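Local atomic coordinates of DNA topoisomerase 2-associated protein PAT1 (Saccharomyces cerevisiae, PDB entry 5LMG), a protein that activates mRNA decapping and represses translation, its C-terminal domain directly binding the decapping enzyme Dcp2 and the 5'-3' exonuclease Xrn1. Residues 257-260 and 261-265; 306-309 and 310-314; 180-183 and 184-187; 127-130 and 131-134; 293-296 and 297-301. The protein carries 2 engineered substitutions. All coordinates share one frame; numbering follows the deposited sequence.

Contact 1: residues 257-260 and 261-265; sequences REYN and DHIMR. With EDO (1,2-ethanediol), chain K; EDO (1,2-ethanediol), chain H.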
loop_
_atom_site.group_PDB
_atom_site.type_symbol
_atom_site.label_atom_id
_atom_site.label_comp_id
_atom_site.label_asym_id
_atom_site.label_seq_id
_atom_site.Cartn_x
_atom_site.Cartn_y
_atom_site.Cartn_z
ATOM N N ARG A 257 8.016 0.905 -17.197
ATOM C CA ARG A 257 6.969 0.861 -18.199
ATOM C C ARG A 257 6.665 -0.546 -18.711
ATOM O O ARG A 257 5.508 -0.852 -18.999
ATOM C CB ARG A 257 7.373 1.767 -19.345
ATOM C CG ARG A 257 6.283 2.715 -19.805
ATOM C CD ARG A 257 5.420 2.100 -20.883
ATOM N NE ARG A 257 6.201 1.292 -21.819
ATOM C CZ ARG A 257 5.745 0.843 -22.979
ATOM N NH1 ARG A 257 6.519 0.100 -23.759
ATOM N NH2 ARG A 257 4.498 1.101 -23.356
ATOM N N GLU A 258 7.699 -1.399 -18.829
ATOM C CA GLU A 258 7.550 -2.787 -19.284
ATOM C C GLU A 258 6.689 -3.570 -18.283
ATOM O O GLU A 258 5.874 -4.406 -18.685
ATOM C CB GLU A 258 8.902 -3.493 -19.568
ATOM C CG GLU A 258 10.166 -2.801 -19.065
ATOM C CD GLU A 258 10.548 -1.498 -19.748
ATOM O OE1 GLU A 258 10.853 -1.514 -20.964
ATOM O OE2 GLU A 258 10.514 -0.451 -19.063
ATOM N N TYR A 259 6.828 -3.237 -16.972
ATOM C CA TYR A 259 6.029 -3.828 -15.911
ATOM C C TYR A 259 4.582 -3.356 -16.037
ATOM O O TYR A 259 3.683 -4.202 -16.047
ATOM C CB TYR A 259 6.604 -3.470 -14.547
ATOM C CG TYR A 259 5.854 -4.046 -13.371
ATOM C CD1 TYR A 259 6.078 -5.354 -12.949
ATOM C CD2 TYR A 259 4.987 -3.257 -12.619
ATOM C CE1 TYR A 259 5.446 -5.869 -11.821
ATOM C CE2 TYR A 259 4.373 -3.750 -11.469
ATOM C CZ TYR A 259 4.623 -5.051 -11.063
ATOM O OH TYR A 259 4.026 -5.540 -9.934
ATOM N N ASN A 260 4.360 -2.027 -16.171
ATOM C CA ASN A 260 3.018 -1.448 -16.328
ATOM C C ASN A 260 2.260 -2.087 -17.493
ATOM O O ASN A 260 1.121 -2.531 -17.311
ATOM C CB ASN A 260 3.085 0.070 -16.503
ATOM C CG ASN A 260 3.546 0.834 -15.288
ATOM O OD1 ASN A 260 3.555 0.335 -14.157
ATOM N ND2 ASN A 260 3.923 2.085 -15.501
ATOM N N ASP A 261 2.918 -2.184 -18.670
ATOM C CA ASP A 261 2.371 -2.800 -19.883
ATOM C C ASP A 261 1.841 -4.196 -19.639
ATOM O O ASP A 261 0.732 -4.517 -20.077
ATOM C CB ASP A 261 3.452 -2.873 -20.964
ATOM C CG ASP A 261 3.665 -1.593 -21.750
ATOM O OD1 ASP A 261 3.215 -0.513 -21.280
ATOM O OD2 ASP A 261 4.279 -1.663 -22.836
ATOM N N HIS A 262 2.668 -5.029 -18.979
ATOM C CA HIS A 262 2.385 -6.412 -18.631
ATOM C C HIS A 262 1.108 -6.521 -17.788
ATOM O O HIS A 262 0.230 -7.321 -18.138
ATOM C CB HIS A 262 3.610 -7.047 -17.945
ATOM C CG HIS A 262 3.401 -8.473 -17.546
ATOM N ND1 HIS A 262 3.531 -9.499 -18.459
ATOM C CD2 HIS A 262 3.055 -8.991 -16.347
ATOM C CE1 HIS A 262 3.267 -10.609 -17.790
ATOM N NE2 HIS A 262 2.982 -10.353 -16.513
ATOM N N ILE A 263 0.984 -5.683 -16.727
ATOM C CA ILE A 263 -0.183 -5.621 -15.828
ATOM C C ILE A 263 -1.424 -5.136 -16.585
ATOM O O ILE A 263 -2.494 -5.726 -16.429
ATOM C CB ILE A 263 0.050 -4.743 -14.551
ATOM C CG1 ILE A 263 1.409 -5.015 -13.834
ATOM C CG2 ILE A 263 -1.123 -4.849 -13.566
ATOM C CD1 ILE A 263 1.690 -6.373 -13.337
ATOM N N MET A 264 -1.282 -4.041 -17.363
ATOM C CA MET A 264 -2.357 -3.437 -18.158
ATOM C C MET A 264 -2.979 -4.444 -19.130
ATOM O O MET A 264 -4.201 -4.515 -19.228
ATOM C CB MET A 264 -1.857 -2.192 -18.904
ATOM C CG MET A 264 -1.689 -0.967 -18.006
ATOM S SD MET A 264 -1.305 0.539 -18.954
ATOM C CE MET A 264 0.342 0.263 -19.337
ATOM N N ARG A 265 -2.135 -5.250 -19.791
ATOM C CA ARG A 265 -2.507 -6.315 -20.729
ATOM C C ARG A 265 -3.335 -7.402 -20.003
ATOM O O ARG A 265 -4.400 -7.787 -20.490
ATOM C CB ARG A 265 -1.221 -6.911 -21.333
ATOM C CG ARG A 265 -1.392 -7.759 -22.587
ATOM C CD ARG A 265 -0.209 -7.600 -23.541
ATOM N NE ARG A 265 1.084 -8.006 -22.972
ATOM C CZ ARG A 265 2.093 -7.176 -22.712
ATOM N NH1 ARG A 265 1.973 -5.875 -22.949
ATOM N NH2 ARG A 265 3.228 -7.642 -22.204
HETATM C C1 EDO K . 1.093 -4.275 -9.246
HETATM O O1 EDO K . 1.598 -5.478 -8.694
HETATM C C2 EDO K . -0.435 -4.377 -9.406
HETATM O O2 EDO K . -0.902 -3.171 -9.991
HETATM C C1 EDO H . 5.552 6.020 -15.012
HETATM O O1 EDO H . 4.825 6.905 -14.171
HETATM C C2 EDO H . 6.388 5.058 -14.136
HETATM O O2 EDO H . 5.559 4.131 -13.426
#

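Contact 2: residues 306-309 and 310-314; sequences ATIN and EAETL. With EDO (1,2-ethanediol), chain M.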
loop_
_atom_site.group_PDB
_atom_site.type_symbol
_atom_site.label_atom_id
_atom_site.label_comp_id
_atom_site.label_asym_id
_atom_site.label_seq_id
_atom_site.Cartn_x
_atom_site.Cartn_y
_atom_site.Cartn_z
ATOM N N ALA A 306 5.630 13.969 -16.332
ATOM C CA ALA A 306 5.102 12.853 -17.126
ATOM C C ALA A 306 3.571 12.750 -16.962
ATOM O O ALA A 306 2.878 12.576 -17.962
ATOM C CB ALA A 306 5.764 11.545 -16.715
ATOM N N THR A 307 3.051 12.920 -15.714
ATOM C CA THR A 307 1.617 12.888 -15.399
ATOM C C THR A 307 0.878 14.054 -16.063
ATOM O O THR A 307 -0.219 13.846 -16.582
ATOM C CB THR A 307 1.369 12.809 -13.871
ATOM O OG1 THR A 307 1.995 11.634 -13.362
ATOM C CG2 THR A 307 -0.112 12.748 -13.516
ATOM N N ILE A 308 1.464 15.275 -16.003
ATOM C CA ILE A 308 0.929 16.493 -16.629
ATOM C C ILE A 308 0.832 16.286 -18.154
ATOM O O ILE A 308 -0.192 16.638 -18.752
ATOM C CB ILE A 308 1.759 17.748 -16.231
ATOM C CG1 ILE A 308 1.506 18.134 -14.741
ATOM C CG2 ILE A 308 1.490 18.950 -17.175
ATOM C CD1 ILE A 308 2.538 19.113 -14.172
ATOM N N ASN A 309 1.871 15.677 -18.767
ATOM C CA ASN A 309 1.889 15.412 -20.213
ATOM C C ASN A 309 0.769 14.452 -20.608
ATOM O O ASN A 309 0.097 14.692 -21.612
ATOM C CB ASN A 309 3.246 14.895 -20.682
ATOM C CG ASN A 309 4.379 15.905 -20.624
ATOM O OD1 ASN A 309 4.205 17.126 -20.779
ATOM N ND2 ASN A 309 5.585 15.402 -20.452
ATOM N N GLU A 310 0.547 13.393 -19.791
ATOM C CA GLU A 310 -0.516 12.411 -20.020
ATOM C C GLU A 310 -1.901 13.071 -19.929
ATOM O O GLU A 310 -2.747 12.830 -20.793
ATOM C CB GLU A 310 -0.404 11.218 -19.061
ATOM C CG GLU A 310 0.828 10.351 -19.271
ATOM C CD GLU A 310 0.900 9.529 -20.545
ATOM O OE1 GLU A 310 0.056 8.620 -20.718
ATOM O OE2 GLU A 310 1.842 9.757 -21.339
ATOM N N ALA A 311 -2.093 13.954 -18.925
ATOM C CA ALA A 311 -3.334 14.696 -18.707
ATOM C C ALA A 311 -3.597 15.654 -19.874
ATOM O O ALA A 311 -4.729 15.699 -20.351
ATOM C CB ALA A 311 -3.276 15.460 -17.393
ATOM N N GLU A 312 -2.542 16.366 -20.358
ATOM C CA GLU A 312 -2.611 17.296 -21.491
ATOM C C GLU A 312 -2.900 16.566 -22.816
ATOM O O GLU A 312 -3.651 17.100 -23.633
ATOM C CB GLU A 312 -1.372 18.223 -21.578
ATOM C CG GLU A 312 -1.383 19.317 -20.513
ATOM C CD GLU A 312 -0.168 20.220 -20.348
ATOM O OE1 GLU A 312 0.754 20.172 -21.197
ATOM O OE2 GLU A 312 -0.149 20.996 -19.364
ATOM N N THR A 313 -2.354 15.339 -23.009
ATOM C CA THR A 313 -2.647 14.505 -24.198
ATOM C C THR A 313 -4.145 14.124 -24.190
ATOM O O THR A 313 -4.801 14.219 -25.230
ATOM C CB THR A 313 -1.702 13.281 -24.270
ATOM O OG1 THR A 313 -0.372 13.756 -24.468
ATOM C CG2 THR A 313 -2.052 12.308 -25.414
ATOM N N LEU A 314 -4.687 13.743 -23.003
ATOM C CA LEU A 314 -6.106 13.412 -22.850
ATOM C C LEU A 314 -7.014 14.622 -23.106
ATOM O O LEU A 314 -8.063 14.465 -23.732
ATOM C CB LEU A 314 -6.401 12.778 -21.487
ATOM C CG LEU A 314 -5.927 11.331 -21.305
ATOM C CD1 LEU A 314 -5.922 10.958 -19.845
ATOM C CD2 LEU A 314 -6.812 10.359 -22.074
HETATM C C1 EDO M . 2.186 9.423 -16.117
HETATM O O1 EDO M . 3.106 8.453 -15.655
HETATM C C2 EDO M . 0.709 8.994 -15.870
HETATM O O2 EDO M . 0.312 9.238 -14.527
HETATM O O HOH W 1 2.281 18.270 -22.427
#

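Contact 3: residues 180-183 and 184-187; sequences EIMG and LLLQ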
loop_
_atom_site.group_PDB
_atom_site.type_symbol
_atom_site.label_atom_id
_atom_site.label_comp_id
_atom_site.label_asym_id
_atom_site.label_seq_id
_atom_site.Cartn_x
_atom_site.Cartn_y
_atom_site.Cartn_z
ATOM N N GLU A 180 2.520 2.163 20.454
ATOM C CA GLU A 180 2.266 0.988 19.626
ATOM C C GLU A 180 2.504 1.232 18.124
ATOM O O GLU A 180 3.191 0.420 17.503
ATOM C CB GLU A 180 0.868 0.414 19.906
ATOM C CG GLU A 180 0.778 -0.299 21.253
ATOM C CD GLU A 180 -0.612 -0.532 21.819
ATOM O OE1 GLU A 180 -1.589 0.021 21.263
ATOM O OE2 GLU A 180 -0.718 -1.237 22.850
ATOM N N ILE A 181 1.982 2.355 17.561
ATOM C CA ILE A 181 2.179 2.748 16.150
ATOM C C ILE A 181 3.673 3.008 15.887
ATOM O O ILE A 181 4.204 2.506 14.892
ATOM C CB ILE A 181 1.289 3.954 15.725
ATOM C CG1 ILE A 181 -0.203 3.599 15.838
ATOM C CG2 ILE A 181 1.621 4.427 14.288
ATOM C CD1 ILE A 181 -1.067 4.750 16.301
ATOM N N MET A 182 4.350 3.741 16.811
ATOM C CA MET A 182 5.789 4.024 16.721
ATOM C C MET A 182 6.559 2.703 16.706
ATOM O O MET A 182 7.434 2.524 15.856
ATOM C CB MET A 182 6.274 4.961 17.845
ATOM C CG MET A 182 5.725 6.393 17.754
ATOM S SD MET A 182 6.050 7.243 16.183
ATOM C CE MET A 182 4.405 7.484 15.609
ATOM N N GLY A 183 6.133 1.762 17.558
ATOM C CA GLY A 183 6.683 0.413 17.631
ATOM C C GLY A 183 6.634 -0.317 16.293
ATOM O O GLY A 183 7.637 -0.903 15.876
ATOM N N LEU A 184 5.488 -0.242 15.581
ATOM C CA LEU A 184 5.304 -0.903 14.277
ATOM C C LEU A 184 6.170 -0.289 13.182
ATOM O O LEU A 184 6.713 -1.018 12.354
ATOM C CB LEU A 184 3.816 -0.949 13.851
ATOM C CG LEU A 184 2.841 -1.729 14.756
ATOM C CD1 LEU A 184 1.418 -1.568 14.266
ATOM C CD2 LEU A 184 3.188 -3.216 14.816
ATOM N N LEU A 185 6.332 1.042 13.200
ATOM C CA LEU A 185 7.170 1.772 12.244
ATOM C C LEU A 185 8.638 1.367 12.393
ATOM O O LEU A 185 9.315 1.119 11.388
ATOM C CB LEU A 185 7.022 3.284 12.460
ATOM C CG LEU A 185 5.851 3.945 11.745
ATOM C CD1 LEU A 185 5.421 5.208 12.477
ATOM C CD2 LEU A 185 6.185 4.239 10.294
ATOM N N LEU A 186 9.110 1.276 13.651
ATOM C CA LEU A 186 10.470 0.863 13.989
ATOM C C LEU A 186 10.697 -0.581 13.580
ATOM O O LEU A 186 11.762 -0.879 13.048
ATOM C CB LEU A 186 10.771 1.062 15.486
ATOM C CG LEU A 186 11.063 2.499 15.934
ATOM C CD1 LEU A 186 11.133 2.588 17.459
ATOM C CD2 LEU A 186 12.343 3.030 15.301
ATOM N N GLN A 187 9.680 -1.464 13.759
ATOM C CA GLN A 187 9.742 -2.872 13.335
ATOM C C GLN A 187 9.990 -2.951 11.818
ATOM O O GLN A 187 10.832 -3.726 11.375
ATOM C CB GLN A 187 8.440 -3.632 13.686
ATOM C CG GLN A 187 8.290 -4.027 15.157
ATOM C CD GLN A 187 9.200 -5.147 15.610
ATOM O OE1 GLN A 187 9.456 -6.120 14.892
ATOM N NE2 GLN A 187 9.665 -5.057 16.848
#

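Contact 4: residues 127-130 and 131-134; sequences KIFN and ELSH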
loop_
_atom_site.group_PDB
_atom_site.type_symbol
_atom_site.label_atom_id
_atom_site.label_comp_id
_atom_site.label_asym_id
_atom_site.label_seq_id
_atom_site.Cartn_x
_atom_site.Cartn_y
_atom_site.Cartn_z
ATOM N N LYS A 127 4.479 -9.255 14.003
ATOM C CA LYS A 127 5.040 -10.369 13.237
ATOM C C LYS A 127 5.117 -10.023 11.739
ATOM O O LYS A 127 6.185 -10.170 11.144
ATOM C CB LYS A 127 4.209 -11.657 13.450
ATOM C CG LYS A 127 4.873 -12.938 12.935
ATOM C CD LYS A 127 5.781 -13.567 13.981
ATOM C CE LYS A 127 7.242 -13.370 13.686
ATOM N NZ LYS A 127 8.072 -13.745 14.853
ATOM N N ILE A 128 3.991 -9.548 11.154
ATOM C CA ILE A 128 3.868 -9.154 9.744
ATOM C C ILE A 128 4.938 -8.108 9.378
ATOM O O ILE A 128 5.681 -8.327 8.423
ATOM C CB ILE A 128 2.417 -8.693 9.379
ATOM C CG1 ILE A 128 1.403 -9.870 9.465
ATOM C CG2 ILE A 128 2.372 -8.008 7.988
ATOM C CD1 ILE A 128 -0.097 -9.466 9.357
ATOM N N PHE A 129 5.045 -7.011 10.162
ATOM C CA PHE A 129 6.024 -5.950 9.904
ATOM C C PHE A 129 7.484 -6.396 10.124
ATOM O O PHE A 129 8.357 -5.975 9.367
ATOM C CB PHE A 129 5.687 -4.668 10.685
ATOM C CG PHE A 129 4.519 -3.914 10.095
ATOM C CD1 PHE A 129 4.652 -3.216 8.899
ATOM C CD2 PHE A 129 3.283 -3.910 10.726
ATOM C CE1 PHE A 129 3.564 -2.546 8.338
ATOM C CE2 PHE A 129 2.195 -3.239 10.166
ATOM C CZ PHE A 129 2.344 -2.560 8.977
ATOM N N ASN A 130 7.732 -7.286 11.102
ATOM C CA ASN A 130 9.065 -7.821 11.419
ATOM C C ASN A 130 9.611 -8.718 10.299
ATOM O O ASN A 130 10.812 -8.706 10.036
ATOM C CB ASN A 130 9.025 -8.607 12.745
ATOM C CG ASN A 130 10.372 -9.046 13.258
ATOM O OD1 ASN A 130 11.193 -8.234 13.691
ATOM N ND2 ASN A 130 10.620 -10.349 13.242
ATOM N N GLU A 131 8.724 -9.501 9.652
ATOM C CA GLU A 131 9.093 -10.448 8.598
ATOM C C GLU A 131 8.489 -10.057 7.232
ATOM O O GLU A 131 8.302 -10.928 6.381
ATOM C CB GLU A 131 8.637 -11.869 9.001
ATOM C CG GLU A 131 9.228 -12.379 10.303
ATOM C CD GLU A 131 10.179 -13.547 10.139
ATOM O OE1 GLU A 131 9.766 -14.694 10.422
ATOM O OE2 GLU A 131 11.341 -13.313 9.732
ATOM N N LEU A 132 8.212 -8.753 7.018
ATOM C CA LEU A 132 7.579 -8.245 5.798
ATOM C C LEU A 132 8.321 -8.613 4.499
ATOM O O LEU A 132 7.664 -8.902 3.503
ATOM C CB LEU A 132 7.321 -6.729 5.891
ATOM C CG LEU A 132 6.175 -6.172 5.033
ATOM C CD1 LEU A 132 4.871 -6.974 5.219
ATOM C CD2 LEU A 132 5.927 -4.707 5.333
ATOM N N SER A 133 9.666 -8.661 4.525
ATOM C CA SER A 133 10.462 -9.024 3.350
ATOM C C SER A 133 10.386 -10.527 3.027
ATOM O O SER A 133 10.657 -10.911 1.889
ATOM C CB SER A 133 11.904 -8.553 3.503
ATOM O OG SER A 133 11.948 -7.137 3.551
ATOM N N HIS A 134 9.985 -11.356 4.014
ATOM C CA HIS A 134 9.818 -12.809 3.886
ATOM C C HIS A 134 8.377 -13.179 3.485
ATOM O O HIS A 134 8.071 -14.360 3.287
ATOM C CB HIS A 134 10.196 -13.517 5.207
ATOM C CG HIS A 134 11.629 -13.355 5.633
ATOM N ND1 HIS A 134 12.519 -12.557 4.926
ATOM C CD2 HIS A 134 12.274 -13.892 6.696
ATOM C CE1 HIS A 134 13.668 -12.633 5.583
ATOM N NE2 HIS A 134 13.570 -13.430 6.649
#

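Contact 5: residues 293-296 and 297-301; sequences QRII and IDEVR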
loop_
_atom_site.group_PDB
_atom_site.type_symbol
_atom_site.label_atom_id
_atom_site.label_comp_id
_atom_site.label_asym_id
_atom_site.label_seq_id
_atom_site.Cartn_x
_atom_site.Cartn_y
_atom_site.Cartn_z
ATOM N N GLN A 293 10.249 18.056 2.034
ATOM C CA GLN A 293 9.387 18.340 0.893
ATOM C C GLN A 293 10.174 18.720 -0.368
ATOM O O GLN A 293 9.812 18.283 -1.465
ATOM C CB GLN A 293 8.329 19.390 1.254
ATOM C CG GLN A 293 7.274 18.882 2.251
ATOM C CD GLN A 293 6.314 19.964 2.703
ATOM O OE1 GLN A 293 6.488 21.149 2.415
ATOM N NE2 GLN A 293 5.268 19.581 3.430
ATOM N N ARG A 294 11.258 19.507 -0.191
ATOM C CA ARG A 294 12.176 19.957 -1.238
ATOM C C ARG A 294 12.801 18.750 -1.927
ATOM O O ARG A 294 12.830 18.705 -3.156
ATOM C CB ARG A 294 13.278 20.845 -0.656
ATOM C CG ARG A 294 12.826 22.270 -0.307
ATOM C CD ARG A 294 13.956 23.029 0.363
ATOM N NE ARG A 294 14.855 23.654 -0.607
ATOM C CZ ARG A 294 16.022 23.153 -1.002
ATOM N NH1 ARG A 294 16.457 21.998 -0.514
ATOM N NH2 ARG A 294 16.773 23.814 -1.872
ATOM N N ILE A 295 13.283 17.772 -1.123
ATOM C CA ILE A 295 13.891 16.531 -1.600
ATOM C C ILE A 295 12.839 15.687 -2.343
ATOM O O ILE A 295 13.138 15.218 -3.438
ATOM C CB ILE A 295 14.584 15.741 -0.448
ATOM C CG1 ILE A 295 15.825 16.491 0.099
ATOM C CG2 ILE A 295 14.946 14.293 -0.898
ATOM C CD1 ILE A 295 16.198 16.158 1.498
ATOM N N ILE A 296 11.626 15.488 -1.744
ATOM C CA ILE A 296 10.537 14.694 -2.360
ATOM C C ILE A 296 10.186 15.223 -3.771
ATOM O O ILE A 296 10.219 14.431 -4.720
ATOM C CB ILE A 296 9.275 14.517 -1.461
ATOM C CG1 ILE A 296 9.630 13.815 -0.117
ATOM C CG2 ILE A 296 8.149 13.739 -2.228
ATOM C CD1 ILE A 296 8.636 14.116 1.079
ATOM N N ILE A 297 9.875 16.552 -3.892
ATOM C CA ILE A 297 9.547 17.267 -5.139
ATOM C C ILE A 297 10.670 17.079 -6.157
ATOM O O ILE A 297 10.394 16.783 -7.321
ATOM C CB ILE A 297 9.256 18.795 -4.886
ATOM C CG1 ILE A 297 7.802 19.042 -4.450
ATOM C CG2 ILE A 297 9.582 19.671 -6.125
ATOM C CD1 ILE A 297 6.738 19.124 -5.631
ATOM N N ASP A 298 11.941 17.258 -5.717
ATOM C CA ASP A 298 13.088 17.110 -6.603
ATOM C C ASP A 298 13.168 15.678 -7.177
ATOM O O ASP A 298 13.371 15.508 -8.377
ATOM C CB ASP A 298 14.397 17.485 -5.867
ATOM C CG ASP A 298 15.595 17.371 -6.763
ATOM O OD1 ASP A 298 15.631 18.075 -7.792
ATOM O OD2 ASP A 298 16.433 16.486 -6.513
ATOM N N GLU A 299 13.002 14.667 -6.309
ATOM C CA GLU A 299 13.133 13.262 -6.683
ATOM C C GLU A 299 12.029 12.766 -7.621
ATOM O O GLU A 299 12.290 11.879 -8.432
ATOM C CB GLU A 299 13.277 12.357 -5.445
ATOM C CG GLU A 299 14.668 12.455 -4.818
ATOM C CD GLU A 299 15.072 11.362 -3.844
ATOM O OE1 GLU A 299 14.841 10.164 -4.139
ATOM O OE2 GLU A 299 15.689 11.702 -2.810
ATOM N N VAL A 300 10.824 13.368 -7.554
ATOM C CA VAL A 300 9.684 12.944 -8.370
ATOM C C VAL A 300 9.288 13.975 -9.429
ATOM O O VAL A 300 8.274 13.777 -10.090
ATOM C CB VAL A 300 8.459 12.498 -7.509
ATOM C CG1 VAL A 300 8.840 11.404 -6.518
ATOM C CG2 VAL A 300 7.772 13.672 -6.816
ATOM N N ARG A 301 10.074 15.068 -9.590
ATOM C CA ARG A 301 9.815 16.133 -10.573
ATOM C C ARG A 301 9.508 15.591 -11.969
ATOM O O ARG A 301 8.544 16.043 -12.587
ATOM C CB ARG A 301 10.971 17.151 -10.615
ATOM C CG ARG A 301 10.819 18.230 -11.705
ATOM C CD ARG A 301 11.901 19.313 -11.684
ATOM N NE ARG A 301 13.237 18.727 -11.739
ATOM C CZ ARG A 301 14.054 18.633 -10.695
ATOM N NH1 ARG A 301 13.713 19.164 -9.525
ATOM N NH2 ARG A 301 15.225 18.027 -10.819
#

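Contact 1: residues 257-260 and 261-265
Arg257 O accepts the amide of Asp261, the first of five successive i to i+4 backbone hydrogen bonds that wind residues 257-265 into the opening turns of helix 257-267. That from Met264 N to Asn260 O is 2.8 Å long. Among the side chains, Tyr259 and Ile263 make the apolar contact. Tyr259 holds CG anti to its backbone N (chi1 -179°), which carries the ring over the next turn, where Ile263 CD1 lies above one face, 4.1 Å from the ring centroid and 18° off the normal: a CH-pi contact. Tyr259 OH shares a 2.7 Å hydrogen bond with O1 of a 1,2-ethanediol, probably from the crystallisation liquor, which lies at the ring edge near its plane. A leucine in place of this tyrosine would probably leave the Ile263 CD1 methyl without the aromatic face it packs on. One turn of the same helix also brings Met264 CE to 3.9 Å from Asn260 CB. His262 turns elsewhere, its NE2 bonded to Pro149 O in a loop that Ile263 also touches. On the exposed side Arg257, bent at chi2 and chi3, brings one face of its guanidinium under the Asp261 carboxylate, Arg257 NH2 2.8 Å from Asp261 OD2. The two planes are 79° apart and no N-H points at the oxygen, which implies a salt bridge resting on charge attraction and probably tolerant of small shifts.

Contact 2: residues 306-309 and 310-314
Glu312 lies alongside Ile308, one helical turn earlier, both side chains pointing the same way. Its CB sits 3.4 Å from Ile308 O, the carbonyl that also accepts the Glu312 amide. CG, anti to Glu312's own carbonyl carbon (chi1 -74°), stays close to Ile308 O, and the extended chain then carries CD to 3.8 Å from Ile308 CG2. At the tip the two carboxylate oxygens part company. OE2 passes the Ile308 CG2 methyl at 3.4 Å and is hydrogen-bonded to Tyr360 OH, while OE1 takes a 2.7 Å bond from a water. That water also donates to Asn309 OD1 (2.8 Å), bridging two side chains three residues apart. Asn309 O is gripped twice by Thr313: by its backbone N and by OG1, 3.0 Å away and above the carbonyl plane, the two donors arriving from opposite faces. Such a threonine-to-carbonyl bond uses the i-4 acceptor within the helix and satisfies the hydroxyl locally. Within the long helix 290-322, this turn packs on helix 329-355, Ile308 against Leu349 and Ala311 against Tyr346, while Glu312 reaches strand 358-361 through Tyr360.

Contact 3: residues 180-183 and 184-187
Leu185 and Ile181 are joined first by backbone: Leu185 N donates to Ile181 O at 3.1 Å, as part of an unbroken i to i+4 series from Leu184 to Gln187 in helix 178-191. Leu186 N meets Met182 O most nearly straight, with an N-H...O angle of 163°. Apolar contacts form the second group. Leu185 CD1 meets two methyls of the preceding turn, 4.0 Å from Met182 CE and 4.3 Å from Ile181 CG2. Met182 comes alongside because its chain folds at chi2 (-56°) and chi3, which turns CE back toward the leucine. This apolar face meets Trp235 and Ile238 of helix 234-246, and Leu210 and Ala214 of helix 201-216. Helix-on-helix packing of this kind is consistent with the largely helical build of this domain, whose family is placed in the TPR clan. A third group sets aliphatic carbons against carbonyl oxygens: Leu184 CG is 3.5 Å from Glu180 O, and Gln187 CG comes to 3.3 Å from Gly183 O, so that these side chains partly cover the backbone acceptors of the turn before. Leu184 touches Leu125 and Gln126 of helix 118-130. Polar links lie at the start of the turn, where Glu180 N is hydrogen-bonded to Asn177 OD1 and Glu180 OE1 has a long, weak ion pair with Lys118 NZ.

Contact 4: residues 127-130 and 131-134
Leu132 holds its CG anti to the backbone N (chi1 -154°), and this sets one methyl against Ile128 and the other against Phe129. CD1 lies 3.9 Å from Ile128 CG2, itself anti to its own backbone N, and the two side chains cross at an angle. CD2 approaches Phe129 CD1 at 4.1 Å, obliquely to the ring, the leucine and phenylalanine lying side by side. One leucine thus covers two hydrophobic residues of the last helical turn. The backbone changes course here: Glu131 N still donates to Lys127 O (3.0 Å), but Glu131 is the first residue to leave helical angles, with phi -115° and psi 26°. Beyond it, Leu132 N comes to 2.9 Å from Ile128 O at too poor an angle for a hydrogen bond, whereas His134 N bonds to Glu131 O. On the outer side Lys127 and Glu131 run alongside each other, Lys127 CE meeting Glu131 CG at 4.0 Å, yet Lys127 NZ stays 4.8 Å from Glu131 OE1, so opposite charges are near without touching. That OE1 is instead hydrogen-bonded to the backbone N of Asn94. At this end of helix 118-130, before helix 136-141, Phe129 and Leu132 both pack on Leu188 of helix 178-191 and Leu206 of helix 201-216, with Leu197 of helix 194-197 also against Leu132; Asn192 bonds both Phe129 O and Ser133 OG.

Contact 5: residues 293-296 and 297-301
Ile297 N donates to Gln293 O at 3.0 Å and an almost straight 175°, opening an i to i+4 run through Val300 in helix 290-322. Ile295 and Glu299 lie side by side, and Glu299 OE2 comes within 3.3 Å of Ile295 CG2. The glutamate chain is extended beyond CG, which takes its carboxylate to backbone amides: OE2 to Ser248 N and OE1 to Ile250 N. Asp298 sets its CG anti to the backbone N (chi1 -179°), turning OD1 to Arg301. There Arg301 NH1 (2.8 Å) and NH2 (3.1 Å) grip the same oxygen end-on, OD1 lying in the guanidinium plane while both nitrogens stand out of the carboxylate plane. An alanine here removes the oxygen that both nitrogens hold, and the Arg301 guanidinium would probably be freer to turn. Arg294, one turn before Asp298, makes a salt bridge to an acidic side chain of the bound Dcp2 peptide; apolar packing from the peptide also covers Ile297 and Asp298. Behind this peptide-binding face, Ile296 is wedged between helices 234-246, 275-286 and 329-355, touching Phe243, Leu281 and Phe352.

From the N terminus the order is contact 4, contact 3, contact 1, contact 5, contact 2. Each joins two adjoining segments of the chain, so none closes a long loop, and none nests in or crosses another. Contact 4 marks the end of helix 118-130 and contact 3 a turn of helix 178-191; their centres are about 13 Å apart and they touch, with Gln187 CB 4.2 Å from Phe129 CB. Contact 1, at the start of helix 257-267, lies across the chain's centre from contact 3, about 34 Å between centres. Contacts 5 and 2 follow each other on helix 290-322, their centres about 19 Å apart, and both pack on helix 329-355; contact 5 also reaches helices 234-246 and 275-286.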